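Side-chain contact in rifin (Plasmodium falciparum, PDB 7JZI), which is a variant surface antigen of the malaria parasite, probably displayed on infected red blood cells, where some members of its family engage human immune receptors: residues L34-L39 and I61-E66. Residues are numbered along the deposited sequence; the frame is centred on the assembly and turned at random.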
loop_
_atom_site.group_PDB
_atom_site.type_symbol
_atom_site.label_atom_id
_atom_site.label_comp_id
_atom_site.label_asym_id
_atom_site.label_seq_id
_atom_site.Cartn_x
_atom_site.Cartn_y
_atom_site.Cartn_z
ATOM N N LEU B 34 -12.332 0.455 -1.305
ATOM C CA LEU B 34 -10.908 0.133 -1.198
ATOM C C LEU B 34 -10.574 -1.281 -1.664
ATOM O O LEU B 34 -9.396 -1.667 -1.639
ATOM C CB LEU B 34 -10.471 0.283 0.263
ATOM C CG LEU B 34 -10.500 1.686 0.876
ATOM C CD1 LEU B 34 -9.502 1.791 2.003
ATOM C CD2 LEU B 34 -10.218 2.750 -0.182
ATOM N N LYS B 35 -11.599 -2.061 -2.022
ATOM C CA LYS B 35 -11.524 -3.501 -2.305
ATOM C C LYS B 35 -10.968 -4.313 -1.140
ATOM O O LYS B 35 -10.166 -5.235 -1.332
ATOM C CB LYS B 35 -10.766 -3.922 -3.555
ATOM C CG LYS B 35 -11.378 -3.671 -4.915
ATOM C CD LYS B 35 -10.515 -2.898 -5.867
ATOM C CE LYS B 35 -11.180 -3.230 -7.271
ATOM N NZ LYS B 35 -10.240 -3.333 -8.370
ATOM N N VAL B 36 -11.336 -3.961 0.086
ATOM C CA VAL B 36 -11.057 -4.869 1.183
ATOM C C VAL B 36 -11.713 -6.233 0.903
ATOM O O VAL B 36 -11.296 -7.256 1.453
ATOM C CB VAL B 36 -11.557 -4.210 2.478
ATOM C CG1 VAL B 36 -11.371 -5.118 3.665
ATOM C CG2 VAL B 36 -10.850 -2.888 2.702
ATOM N N ASP B 37 -12.712 -6.271 0.012
ATOM C CA ASP B 37 -13.249 -7.473 -0.641
ATOM C C ASP B 37 -12.250 -8.485 -1.220
ATOM O O ASP B 37 -12.456 -9.704 -1.107
ATOM C CB ASP B 37 -14.282 -6.999 -1.673
ATOM C CG ASP B 37 -15.232 -8.093 -2.092
ATOM O OD1 ASP B 37 -16.344 -8.238 -1.538
ATOM O OD2 ASP B 37 -14.950 -8.593 -3.209
ATOM N N THR B 38 -11.148 -8.048 -1.818
ATOM C CA THR B 38 -10.368 -9.057 -2.526
ATOM C C THR B 38 -9.326 -9.750 -1.648
ATOM O O THR B 38 -8.797 -10.789 -2.059
ATOM C CB THR B 38 -9.722 -8.446 -3.767
ATOM O OG1 THR B 38 -8.819 -9.389 -4.348
ATOM C CG2 THR B 38 -8.991 -7.163 -3.421
ATOM N N LEU B 39 -9.043 -9.235 -0.454
ATOM C CA LEU B 39 -8.037 -9.855 0.406
ATOM C C LEU B 39 -8.454 -11.255 0.853
ATOM O O LEU B 39 -9.542 -11.442 1.404
ATOM C CB LEU B 39 -7.769 -8.977 1.631
ATOM C CG LEU B 39 -7.406 -7.513 1.389
ATOM C CD1 LEU B 39 -7.254 -6.803 2.714
ATOM C CD2 LEU B 39 -6.130 -7.420 0.579
ATOM N N ILE B 61 -4.849 -0.919 10.021
ATOM C CA ILE B 61 -3.435 -1.288 10.081
ATOM C C ILE B 61 -3.194 -2.609 9.362
ATOM O O ILE B 61 -2.252 -2.735 8.569
ATOM C CB ILE B 61 -2.945 -1.338 11.539
ATOM C CG1 ILE B 61 -2.807 0.072 12.123
ATOM C CG2 ILE B 61 -1.615 -2.077 11.626
ATOM C CD1 ILE B 61 -4.083 0.625 12.731
ATOM N N ALA B 62 -4.102 -3.571 9.536
ATOM C CA ALA B 62 -3.994 -4.826 8.799
ATOM C C ALA B 62 -4.046 -4.580 7.299
ATOM O O ALA B 62 -3.241 -5.145 6.545
ATOM C CB ALA B 62 -5.100 -5.789 9.224
ATOM N N ILE B 63 -4.948 -3.693 6.858
ATOM C CA ILE B 63 -5.045 -3.370 5.436
ATOM C C ILE B 63 -3.691 -2.940 4.906
ATOM O O ILE B 63 -3.307 -3.292 3.784
ATOM C CB ILE B 63 -6.109 -2.282 5.192
ATOM C CG1 ILE B 63 -7.496 -2.795 5.539
ATOM C CG2 ILE B 63 -6.124 -1.874 3.747
ATOM C CD1 ILE B 63 -7.945 -3.914 4.646
ATOM N N ASP B 64 -2.933 -2.194 5.709
ATOM C CA ASP B 64 -1.620 -1.786 5.237
ATOM C C ASP B 64 -0.712 -3.001 5.110
ATOM O O ASP B 64 -0.176 -3.273 4.027
ATOM C CB ASP B 64 -1.009 -0.744 6.172
ATOM C CG ASP B 64 0.268 -0.137 5.608
ATOM O OD1 ASP B 64 0.599 -0.419 4.433
ATOM O OD2 ASP B 64 0.956 0.606 6.339
ATOM N N THR B 65 -0.592 -3.791 6.186
ATOM C CA THR B 65 0.332 -4.922 6.159
ATOM C C THR B 65 0.028 -5.814 4.970
ATOM O O THR B 65 0.879 -6.004 4.089
ATOM C CB THR B 65 0.266 -5.728 7.464
ATOM O OG1 THR B 65 -0.758 -6.723 7.366
ATOM C CG2 THR B 65 -0.007 -4.832 8.654
ATOM N N GLU B 66 -1.224 -6.263 4.869
ATOM C CA GLU B 66 -1.570 -7.152 3.772
ATOM C C GLU B 66 -1.281 -6.499 2.434
ATOM O O GLU B 66 -0.626 -7.108 1.577
ATOM C CB GLU B 66 -3.036 -7.548 3.844
ATOM C CG GLU B 66 -3.416 -8.564 2.789
ATOM C CD GLU B 66 -4.234 -9.688 3.361
ATOM O OE1 GLU B 66 -4.658 -9.544 4.524
ATOM O OE2 GLU B 66 -4.467 -10.695 2.650
#
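Ile63 carries CG1 anti to its carbonyl carbon (chi1 -65°), and a second turn at chi2 of -65° leads CD1 off helix 56-70 to Val36 and Leu39. On Val36 the chi1 of 177° places CG1 opposite the backbone N and CG2 beside it, and both branches of this residue face the Ile63 methyl. CD1 of Ile63 lies 3.6 Å from Val36 CG2 and 3.8 Å from Val36 CG1, so that this one methyl touches both branches of the valine. The same CD1 meets Leu39 CD1 at 3.5 Å; the isoleucine side chain runs roughly at right angles to both partners. One turn further along the helix, Glu66 and Leu39 lie alongside each other, their side chains running in opposite senses. Their closest touch is Glu66 CG on Leu39 CD2, at 3.7 Å; OE2 of Glu66 lies 3.9 Å from Leu39 CB. OE1 of Glu66 is hydrogen-bonded to OG of Ser41, two residues after Leu39, which gives the carboxylate a polar partner outside the apolar contact. After helix 8-33, Lys35 is the first residue to leave helical backbone angles, with positive phi, and the turn that follows brings Val36 and Leu39 to helix 56-70. Phe44 of helix 43-50 and Ile105 of helix 101-127 extend the apolar surroundings at Val36 and Ile63, respectively. No hydrogen bond crosses between the segments: in this mainly helical fragment, probably the rifin's second variable region, buried methyl contacts and the glutamate stem join loop to helix, a cohesion mainly hydrophobic and van der Waals.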